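Local coordinates for sialidase B (Streptococcus pneumoniae serotype 4, PDB 4XJW), which cleaves terminal sialic acid residues from oligosaccharides, glycoproteins and glycolipids as a family 33 glycoside hydrolase, and acts as an intramolecular trans-sialidase, at residues 3-14 and 163-174; 275-283 and 386-395. The protein carries 1 engineered substitution. All coordinates share one frame; numbering follows the deposited sequence.

Contact 1. Residues 3-14 and 163-174; sequences PIFQGGSYQLNN and AKGSIDEISLFN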
loop_
_atom_site.group_PDB
_atom_site.type_symbol
_atom_site.label_atom_id
_atom_site.label_comp_id
_atom_site.label_asym_id
_atom_site.label_seq_id
_atom_site.Cartn_x
_atom_site.Cartn_y
_atom_site.Cartn_z
ATOM N N PRO A 3 -16.824 -26.364 20.676
ATOM C CA PRO A 3 -17.834 -26.073 19.655
ATOM C C PRO A 3 -19.080 -26.943 19.823
ATOM O O PRO A 3 -18.966 -28.115 20.179
ATOM C CB PRO A 3 -17.116 -26.409 18.345
ATOM C CG PRO A 3 -16.023 -27.348 18.728
ATOM C CD PRO A 3 -15.591 -26.931 20.100
ATOM N N ILE A 4 -20.254 -26.368 19.580
ATOM C CA ILE A 4 -21.504 -27.115 19.657
ATOM C C ILE A 4 -21.683 -27.952 18.403
ATOM O O ILE A 4 -22.524 -28.853 18.351
ATOM C CB ILE A 4 -22.719 -26.175 19.782
ATOM C CG1 ILE A 4 -22.861 -25.318 18.518
ATOM C CG2 ILE A 4 -22.586 -25.309 21.019
ATOM C CD1 ILE A 4 -24.179 -24.574 18.408
ATOM N N PHE A 5 -20.890 -27.630 17.386
ATOM C CA PHE A 5 -20.897 -28.361 16.130
ATOM C C PHE A 5 -19.518 -28.247 15.504
ATOM O O PHE A 5 -18.857 -27.209 15.616
ATOM C CB PHE A 5 -21.946 -27.808 15.165
ATOM C CG PHE A 5 -21.757 -28.275 13.752
ATOM C CD1 PHE A 5 -22.045 -29.588 13.400
ATOM C CD2 PHE A 5 -21.261 -27.416 12.783
ATOM C CE1 PHE A 5 -21.857 -30.031 12.101
ATOM C CE2 PHE A 5 -21.073 -27.847 11.487
ATOM C CZ PHE A 5 -21.370 -29.159 11.143
ATOM N N GLN A 6 -19.087 -29.321 14.853
ATOM C CA GLN A 6 -17.802 -29.340 14.189
ATOM C C GLN A 6 -17.773 -30.431 13.135
ATOM O O GLN A 6 -17.927 -31.613 13.448
ATOM C CB GLN A 6 -16.690 -29.559 15.211
ATOM C CG GLN A 6 -15.300 -29.514 14.617
ATOM C CD GLN A 6 -14.228 -29.494 15.680
ATOM O OE1 GLN A 6 -14.095 -30.434 16.462
ATOM N NE2 GLN A 6 -13.463 -28.409 15.726
ATOM N N GLY A 7 -17.585 -30.033 11.880
ATOM C CA GLY A 7 -17.571 -30.978 10.777
ATOM C C GLY A 7 -16.628 -30.512 9.692
ATOM O O GLY A 7 -16.216 -29.351 9.687
ATOM N N GLY A 8 -16.285 -31.397 8.764
ATOM C CA GLY A 8 -15.342 -31.019 7.731
ATOM C C GLY A 8 -15.329 -31.856 6.470
ATOM O O GLY A 8 -16.141 -32.762 6.303
ATOM N N SER A 9 -14.385 -31.534 5.587
ATOM C CA SER A 9 -14.268 -32.165 4.280
ATOM C C SER A 9 -15.592 -32.090 3.531
ATOM O O SER A 9 -16.108 -33.106 3.060
ATOM C CB SER A 9 -13.800 -33.618 4.409
ATOM O OG SER A 9 -12.814 -33.754 5.422
ATOM N N TYR A 10 -16.150 -30.883 3.451
ATOM C CA TYR A 10 -17.361 -30.643 2.672
ATOM C C TYR A 10 -17.003 -30.110 1.293
ATOM O O TYR A 10 -16.373 -29.060 1.167
ATOM C CB TYR A 10 -18.276 -29.630 3.365
ATOM C CG TYR A 10 -18.846 -30.070 4.690
ATOM C CD1 TYR A 10 -19.934 -30.936 4.748
ATOM C CD2 TYR A 10 -18.313 -29.600 5.887
ATOM C CE1 TYR A 10 -20.458 -31.334 5.962
ATOM C CE2 TYR A 10 -18.837 -29.988 7.100
ATOM C CZ TYR A 10 -19.909 -30.855 7.133
ATOM O OH TYR A 10 -20.430 -31.242 8.349
ATOM N N GLN A 11 -17.404 -30.840 0.260
ATOM C CA GLN A 11 -17.234 -30.372 -1.099
ATOM C C GLN A 11 -18.461 -29.563 -1.487
ATOM O O GLN A 11 -19.581 -30.068 -1.440
ATOM C CB GLN A 11 -17.047 -31.544 -2.055
ATOM C CG GLN A 11 -15.838 -32.393 -1.707
ATOM C CD GLN A 11 -14.561 -31.579 -1.707
ATOM O OE1 GLN A 11 -14.249 -30.907 -2.690
ATOM N NE2 GLN A 11 -13.830 -31.616 -0.599
ATOM N N LEU A 12 -18.245 -28.301 -1.839
ATOM C CA LEU A 12 -19.319 -27.443 -2.311
ATOM C C LEU A 12 -19.273 -27.425 -3.834
ATOM O O LEU A 12 -18.464 -26.720 -4.441
ATOM C CB LEU A 12 -19.173 -26.030 -1.733
ATOM C CG LEU A 12 -18.975 -25.936 -0.218
ATOM C CD1 LEU A 12 -18.840 -24.497 0.218
ATOM C CD2 LEU A 12 -20.114 -26.598 0.539
ATOM N N ASN A 13 -20.123 -28.236 -4.457
ATOM C CA ASN A 13 -20.173 -28.285 -5.908
ATOM C C ASN A 13 -21.532 -27.851 -6.429
ATOM O O ASN A 13 -22.297 -28.670 -6.939
ATOM C CB ASN A 13 -19.826 -29.686 -6.420
ATOM C CG ASN A 13 -18.403 -30.093 -6.084
ATOM O OD1 ASN A 13 -17.443 -29.514 -6.591
ATOM N ND2 ASN A 13 -18.260 -31.099 -5.232
ATOM N N ASN A 14 -21.812 -26.556 -6.301
ATOM C CA ASN A 14 -23.097 -25.974 -6.683
ATOM C C ASN A 14 -24.284 -26.804 -6.216
ATOM O O ASN A 14 -25.198 -27.103 -6.984
ATOM C CB ASN A 14 -23.143 -25.691 -8.185
ATOM C CG ASN A 14 -22.111 -24.660 -8.605
ATOM O OD1 ASN A 14 -22.230 -23.482 -8.271
ATOM N ND2 ASN A 14 -21.086 -25.101 -9.323
ATOM N N ALA A 163 -22.557 -22.238 -4.039
ATOM C CA ALA A 163 -21.110 -22.068 -3.957
ATOM C C ALA A 163 -20.284 -23.170 -4.612
ATOM O O ALA A 163 -20.664 -24.346 -4.603
ATOM C CB ALA A 163 -20.697 -21.899 -2.511
ATOM N N LYS A 164 -19.138 -22.769 -5.164
ATOM C CA LYS A 164 -18.120 -23.697 -5.629
ATOM C C LYS A 164 -16.881 -23.505 -4.761
ATOM O O LYS A 164 -16.332 -22.408 -4.714
ATOM C CB LYS A 164 -17.768 -23.406 -7.085
ATOM C CG LYS A 164 -16.708 -24.327 -7.669
ATOM C CD LYS A 164 -17.157 -25.782 -7.655
ATOM C CE LYS A 164 -16.212 -26.656 -8.467
ATOM N NZ LYS A 164 -16.743 -28.037 -8.636
ATOM N N GLY A 165 -16.439 -24.565 -4.089
ATOM C CA GLY A 165 -15.314 -24.485 -3.181
ATOM C C GLY A 165 -15.369 -25.649 -2.224
ATOM O O GLY A 165 -16.027 -26.647 -2.511
ATOM N N SER A 166 -14.685 -25.538 -1.092
ATOM C CA SER A 166 -14.755 -26.588 -0.093
ATOM C C SER A 166 -14.599 -26.020 1.303
ATOM O O SER A 166 -13.865 -25.056 1.517
ATOM C CB SER A 166 -13.702 -27.671 -0.343
ATOM O OG SER A 166 -12.391 -27.168 -0.180
ATOM N N ILE A 167 -15.309 -26.611 2.251
ATOM C CA ILE A 167 -15.155 -26.244 3.646
ATOM C C ILE A 167 -14.430 -27.382 4.354
ATOM O O ILE A 167 -15.019 -28.428 4.629
ATOM C CB ILE A 167 -16.508 -25.964 4.302
ATOM C CG1 ILE A 167 -17.199 -24.795 3.606
ATOM C CG2 ILE A 167 -16.348 -25.683 5.795
ATOM C CD1 ILE A 167 -18.572 -24.519 4.134
ATOM N N ASP A 168 -13.144 -27.192 4.617
ATOM C CA ASP A 168 -12.354 -28.259 5.215
ATOM C C ASP A 168 -12.682 -28.461 6.695
ATOM O O ASP A 168 -12.653 -29.586 7.193
ATOM C CB ASP A 168 -10.859 -28.031 4.993
ATOM C CG ASP A 168 -10.375 -28.602 3.672
ATOM O OD1 ASP A 168 -11.029 -29.533 3.153
ATOM O OD2 ASP A 168 -9.341 -28.120 3.156
ATOM N N GLU A 169 -13.001 -27.370 7.387
ATOM C CA GLU A 169 -13.399 -27.411 8.794
ATOM C C GLU A 169 -14.406 -26.296 9.071
ATOM O O GLU A 169 -14.238 -25.170 8.599
ATOM C CB GLU A 169 -12.192 -27.217 9.712
ATOM C CG GLU A 169 -10.991 -28.106 9.405
ATOM C CD GLU A 169 -9.849 -27.896 10.375
ATOM O OE1 GLU A 169 -10.073 -27.250 11.420
ATOM O OE2 GLU A 169 -8.731 -28.380 10.092
ATOM N N ILE A 170 -15.445 -26.602 9.841
ATOM C CA ILE A 170 -16.344 -25.561 10.327
ATOM C C ILE A 170 -16.785 -25.845 11.762
ATOM O O ILE A 170 -17.194 -26.962 12.088
ATOM C CB ILE A 170 -17.561 -25.352 9.403
ATOM C CG1 ILE A 170 -18.464 -24.252 9.969
ATOM C CG2 ILE A 170 -18.339 -26.652 9.197
ATOM C CD1 ILE A 170 -19.622 -23.907 9.084
ATOM N N SER A 171 -16.668 -24.833 12.621
ATOM C CA SER A 171 -17.027 -24.961 14.031
ATOM C C SER A 171 -17.952 -23.818 14.440
ATOM O O SER A 171 -17.802 -22.697 13.960
ATOM C CB SER A 171 -15.771 -24.947 14.906
ATOM O OG SER A 171 -14.837 -25.918 14.485
ATOM N N LEU A 172 -18.899 -24.103 15.330
ATOM C CA LEU A 172 -19.824 -23.091 15.839
ATOM C C LEU A 172 -19.726 -23.097 17.364
ATOM O O LEU A 172 -19.705 -24.161 17.983
ATOM C CB LEU A 172 -21.255 -23.424 15.402
ATOM C CG LEU A 172 -22.472 -22.487 15.449
ATOM C CD1 LEU A 172 -22.642 -21.754 16.780
ATOM C CD2 LEU A 172 -22.467 -21.510 14.281
ATOM N N PHE A 173 -19.669 -21.912 17.963
ATOM C CA PHE A 173 -19.617 -21.771 19.414
ATOM C C PHE A 173 -20.751 -20.880 19.908
ATOM O O PHE A 173 -21.060 -19.866 19.282
ATOM C CB PHE A 173 -18.286 -21.159 19.851
ATOM C CG PHE A 173 -17.082 -21.853 19.289
ATOM C CD1 PHE A 173 -16.630 -21.565 18.008
ATOM C CD2 PHE A 173 -16.405 -22.805 20.037
ATOM C CE1 PHE A 173 -15.519 -22.203 17.490
ATOM C CE2 PHE A 173 -15.295 -23.449 19.522
ATOM C CZ PHE A 173 -14.852 -23.151 18.246
ATOM N N ASN A 174 -21.376 -21.253 21.026
ATOM C CA ASN A 174 -22.390 -20.402 21.649
ATOM C C ASN A 174 -21.770 -19.357 22.580
ATOM O O ASN A 174 -22.151 -19.220 23.746
ATOM C CB ASN A 174 -23.438 -21.245 22.384
ATOM C CG ASN A 174 -24.405 -21.939 21.434
ATOM O OD1 ASN A 174 -24.803 -21.380 20.408
ATOM N ND2 ASN A 174 -24.811 -23.156 21.788
HETATM O O HOH W 1 -15.495 -28.720 -4.500
HETATM O O HOH W 2 -19.851 -28.231 -9.819
#
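L12 and I167 cross obliquely on the inner side of two antiparallel strands, with L12 CD1 3.8 Å from I167 CG1. Y10, F5 and I170 lie on the same side. The I170 CG2 methyl touches both rings at their CE2 atoms, obliquely, 3.8 Å from F5 CE2 and 4.0 Å from Y10 CE2. This branch lies between the backbone N and the carbonyl carbon of I170, while CG1 is anti to the N (chi1 180°). L150 of strand 147-150 touches Y10, I167 and I170 on this side. Further along, I4 and L172 extend alongside each other in the same direction. P3 CB lies over one face of the F173 ring, 4.1 Å from its centroid. The other side of the strands is polar. Q6 NE2 donates to S171 OG at 3.1 Å; the hydroxyl oxygen lies 22° out of the Q6 amide plane. K164 NZ meets N13 OD1 at 2.6 Å, in the carbonyl plane and on a lone pair. S9 is the extra residue of a G1 beta bulge, with Y10 paired to I167. This ladder pairs strand 5-13 with strand 166-173 at the edge of a sheet in the concanavalin-like, lectin-type beta sandwich.

Contact 2. Residues 275-283 and 386-395; sequences KLKNSQISG and VDFDSGSLRE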
loop_
_atom_site.group_PDB
_atom_site.type_symbol
_atom_site.label_atom_id
_atom_site.label_comp_id
_atom_site.label_asym_id
_atom_site.label_seq_id
_atom_site.Cartn_x
_atom_site.Cartn_y
_atom_site.Cartn_z
ATOM N N LYS A 275 -20.948 8.854 0.830
ATOM C CA LYS A 275 -20.974 10.284 1.129
ATOM C C LYS A 275 -19.605 10.775 1.611
ATOM O O LYS A 275 -19.123 11.827 1.186
ATOM C CB LYS A 275 -22.073 10.655 2.145
ATOM C CG LYS A 275 -22.086 12.145 2.486
ATOM C CD LYS A 275 -23.178 12.529 3.500
ATOM C CE LYS A 275 -22.636 12.576 4.931
ATOM N NZ LYS A 275 -22.951 11.347 5.713
ATOM N N LEU A 276 -18.967 9.983 2.467
ATOM C CA LEU A 276 -17.769 10.425 3.182
ATOM C C LEU A 276 -16.416 9.886 2.701
ATOM O O LEU A 276 -15.392 10.415 3.102
ATOM C CB LEU A 276 -17.917 10.090 4.671
ATOM C CG LEU A 276 -19.002 10.838 5.437
ATOM C CD1 LEU A 276 -19.091 10.295 6.847
ATOM C CD2 LEU A 276 -18.705 12.327 5.450
ATOM N N LYS A 277 -16.400 8.836 1.886
ATOM C CA LYS A 277 -15.118 8.174 1.560
ATOM C C LYS A 277 -14.064 9.076 0.897
ATOM O O LYS A 277 -12.877 8.797 1.000
ATOM C CB LYS A 277 -15.312 6.880 0.752
ATOM C CG LYS A 277 -15.720 7.080 -0.695
ATOM C CD LYS A 277 -16.195 5.770 -1.325
ATOM C CE LYS A 277 -16.618 6.001 -2.780
ATOM N NZ LYS A 277 -17.224 4.799 -3.413
ATOM N N ASN A 278 -14.466 10.159 0.235
ATOM C CA ASN A 278 -13.486 11.106 -0.305
ATOM C C ASN A 278 -12.977 12.155 0.677
ATOM O O ASN A 278 -12.165 13.026 0.303
ATOM C CB ASN A 278 -14.009 11.793 -1.571
ATOM C CG ASN A 278 -14.047 10.866 -2.753
ATOM O OD1 ASN A 278 -13.328 9.866 -2.797
ATOM N ND2 ASN A 278 -14.889 11.192 -3.730
ATOM N N SER A 279 -13.429 12.067 1.927
ATOM C CA SER A 279 -12.876 12.903 2.982
ATOM C C SER A 279 -11.365 12.758 2.977
ATOM O O SER A 279 -10.831 11.638 2.874
ATOM C CB SER A 279 -13.418 12.518 4.357
ATOM O OG SER A 279 -14.820 12.743 4.421
ATOM N N GLN A 280 -10.678 13.885 3.078
ATOM C CA GLN A 280 -9.240 13.907 2.889
ATOM C C GLN A 280 -8.615 14.933 3.820
ATOM O O GLN A 280 -9.057 16.074 3.857
ATOM C CB GLN A 280 -8.959 14.263 1.429
ATOM C CG GLN A 280 -7.514 14.241 1.027
ATOM C CD GLN A 280 -7.337 14.427 -0.470
ATOM O OE1 GLN A 280 -8.169 15.054 -1.128
ATOM N NE2 GLN A 280 -6.261 13.861 -1.020
ATOM N N ILE A 281 -7.606 14.524 4.587
ATOM C CA ILE A 281 -6.913 15.435 5.483
ATOM C C ILE A 281 -6.275 16.522 4.630
ATOM O O ILE A 281 -5.483 16.237 3.736
ATOM C CB ILE A 281 -5.825 14.728 6.310
ATOM C CG1 ILE A 281 -6.428 13.608 7.163
ATOM C CG2 ILE A 281 -5.086 15.760 7.184
ATOM C CD1 ILE A 281 -5.417 12.875 8.072
ATOM N N SER A 282 -6.640 17.770 4.892
ATOM C CA SER A 282 -6.336 18.838 3.951
ATOM C C SER A 282 -5.386 19.918 4.449
ATOM O O SER A 282 -5.035 20.817 3.686
ATOM C CB SER A 282 -7.632 19.471 3.442
ATOM O OG SER A 282 -8.411 18.531 2.731
ATOM N N GLY A 283 -4.958 19.830 5.706
ATOM C CA GLY A 283 -4.041 20.814 6.256
ATOM C C GLY A 283 -2.688 20.274 6.698
ATOM O O GLY A 283 -1.912 20.998 7.324
ATOM N N VAL A 386 -7.478 14.826 13.931
ATOM C CA VAL A 386 -8.671 14.710 13.098
ATOM C C VAL A 386 -9.740 13.827 13.737
ATOM O O VAL A 386 -9.431 12.919 14.497
ATOM C CB VAL A 386 -8.340 14.203 11.678
ATOM C CG1 VAL A 386 -7.283 15.066 11.046
ATOM C CG2 VAL A 386 -7.908 12.746 11.705
ATOM N N ASP A 387 -11.003 14.092 13.423
ATOM C CA ASP A 387 -12.088 13.237 13.901
ATOM C C ASP A 387 -13.315 13.365 13.003
ATOM O O ASP A 387 -13.434 14.309 12.214
ATOM C CB ASP A 387 -12.472 13.586 15.342
ATOM C CG ASP A 387 -13.247 14.887 15.439
ATOM O OD1 ASP A 387 -14.490 14.854 15.293
ATOM O OD2 ASP A 387 -12.612 15.941 15.652
ATOM N N PHE A 388 -14.224 12.404 13.138
ATOM C CA PHE A 388 -15.483 12.405 12.406
ATOM C C PHE A 388 -16.646 12.454 13.391
ATOM O O PHE A 388 -17.761 12.067 13.052
ATOM C CB PHE A 388 -15.607 11.143 11.550
ATOM C CG PHE A 388 -14.735 11.144 10.322
ATOM C CD1 PHE A 388 -15.194 11.681 9.132
ATOM C CD2 PHE A 388 -13.456 10.605 10.363
ATOM C CE1 PHE A 388 -14.398 11.679 7.992
ATOM C CE2 PHE A 388 -12.658 10.600 9.235
ATOM C CZ PHE A 388 -13.123 11.144 8.049
ATOM N N ASP A 389 -16.380 12.922 14.609
ATOM C CA ASP A 389 -17.407 12.946 15.659
ATOM C C ASP A 389 -18.647 13.775 15.304
ATOM O O ASP A 389 -19.740 13.513 15.815
ATOM C CB ASP A 389 -16.815 13.435 16.981
ATOM C CG ASP A 389 -15.752 12.503 17.528
ATOM O OD1 ASP A 389 -15.554 11.418 16.939
ATOM O OD2 ASP A 389 -15.124 12.852 18.552
ATOM N N SER A 390 -18.485 14.768 14.435
ATOM C CA SER A 390 -19.607 15.619 14.038
ATOM C C SER A 390 -20.333 15.076 12.810
ATOM O O SER A 390 -21.338 15.641 12.381
ATOM C CB SER A 390 -19.134 17.048 13.765
ATOM O OG SER A 390 -18.409 17.131 12.547
ATOM N N GLY A 391 -19.824 13.984 12.246
ATOM C CA GLY A 391 -20.422 13.391 11.063
ATOM C C GLY A 391 -19.696 13.765 9.780
ATOM O O GLY A 391 -20.014 13.261 8.699
ATOM N N SER A 392 -18.735 14.675 9.898
ATOM C CA SER A 392 -17.862 15.030 8.783
ATOM C C SER A 392 -16.442 15.159 9.317
ATOM O O SER A 392 -16.238 15.221 10.531
ATOM C CB SER A 392 -18.324 16.331 8.116
ATOM O OG SER A 392 -18.210 17.439 8.993
ATOM N N LEU A 393 -15.458 15.172 8.424
ATOM C CA LEU A 393 -14.074 15.320 8.856
ATOM C C LEU A 393 -13.823 16.711 9.428
ATOM O O LEU A 393 -14.159 17.727 8.809
ATOM C CB LEU A 393 -13.114 15.050 7.696
ATOM C CG LEU A 393 -11.639 15.368 7.966
ATOM C CD1 LEU A 393 -11.093 14.442 9.030
ATOM C CD2 LEU A 393 -10.817 15.283 6.686
ATOM N N ARG A 394 -13.242 16.743 10.621
ATOM C CA ARG A 394 -12.844 17.989 11.254
ATOM C C ARG A 394 -11.372 17.896 11.601
ATOM O O ARG A 394 -10.921 16.873 12.111
ATOM C CB ARG A 394 -13.677 18.232 12.512
ATOM C CG ARG A 394 -13.254 19.449 13.320
ATOM C CD ARG A 394 -14.217 19.684 14.478
ATOM N NE ARG A 394 -14.571 18.430 15.139
ATOM C CZ ARG A 394 -15.565 18.293 16.011
ATOM N NH1 ARG A 394 -16.308 19.339 16.343
ATOM N NH2 ARG A 394 -15.815 17.110 16.553
ATOM N N GLU A 395 -10.631 18.953 11.294
ATOM C CA GLU A 395 -9.215 19.028 11.601
ATOM C C GLU A 395 -9.039 20.170 12.582
ATOM O O GLU A 395 -9.333 21.326 12.256
ATOM C CB GLU A 395 -8.426 19.276 10.316
ATOM C CG GLU A 395 -8.752 18.238 9.241
ATOM C CD GLU A 395 -7.985 18.421 7.945
ATOM O OE1 GLU A 395 -6.861 18.966 7.973
ATOM O OE2 GLU A 395 -8.521 18.007 6.886
HETATM O O HOH W 3 -22.411 12.577 8.413
HETATM O O HOH W 4 -15.955 15.047 5.430
#
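E395 reaches from strand 394-398 to the backbone of S282 and G283. Its carboxylate is the main polar link between the two segments. OE2 accepts from S282 N at 2.8 Å, on the syn side and 16° out of the carboxylate plane. OE1 receives weaker bonds from S282 N and from G283 N, the latter at 3.1 Å. The chain of E395 is extended beyond CG (chi2 -179°), which carries the carboxylate across to these amides. OE1 also bonds to the hydroxyl of Y263, so several donors fix the rotation of the group. They would probably stabilise its negative charge.

I281 lies beside this carboxylate. Its CG2 branch, anti to the backbone N, comes 3.7 Å from E395 OE1. Its CD1 end turns to V386 CG1 at 4.1 Å, and the two side chains cross at about a right angle. Y263 and W270 also touch I281.

L276 carries the other end of the contact. Both of its methyls, CD1 and CD2, lie 3.6 Å from G391 O, in the turn that runs from F388 to G391. Between the two ends, L393 CD2 touches Q280 O at 3.4 Å. S279 meets the edge of the F388 ring, and W270 packs edge-to-face with that ring. S279 OG donates to L276 O, within its own turn. One water bridges S279 OG and L393 N.

CB of Q280 is directed away from the hairpin, and its side chain lies about 6 Å from that of D232, probably the catalytic proton acceptor. The contact thus joins a beta hairpin, strands 377-387 and 394-398 with their connecting turn, to a loop of the sialidase beta propeller beside the probable active site.

Contact 1 and contact 2 are separate, with centres 41 Å apart and nearest atoms about 27 Å apart. Contact 1 joins two strands of one sheet in the N-terminal lectin-like domain, away from the active site and the ligand pocket. Contact 2 joins a loop to a hairpin of another sheet, close to the probable active site. Both are partly buried. Contact 1 covers more surface, 1091 Å² against 397 Å². Its chemistry is a ladder of backbone bonds with an apolar side and a polar side. Contact 2 has no strand pairing between its segments. There one carboxylate accepts hydrogen bonds from backbone N-H groups, and small apolar touches and a bridging water do the rest.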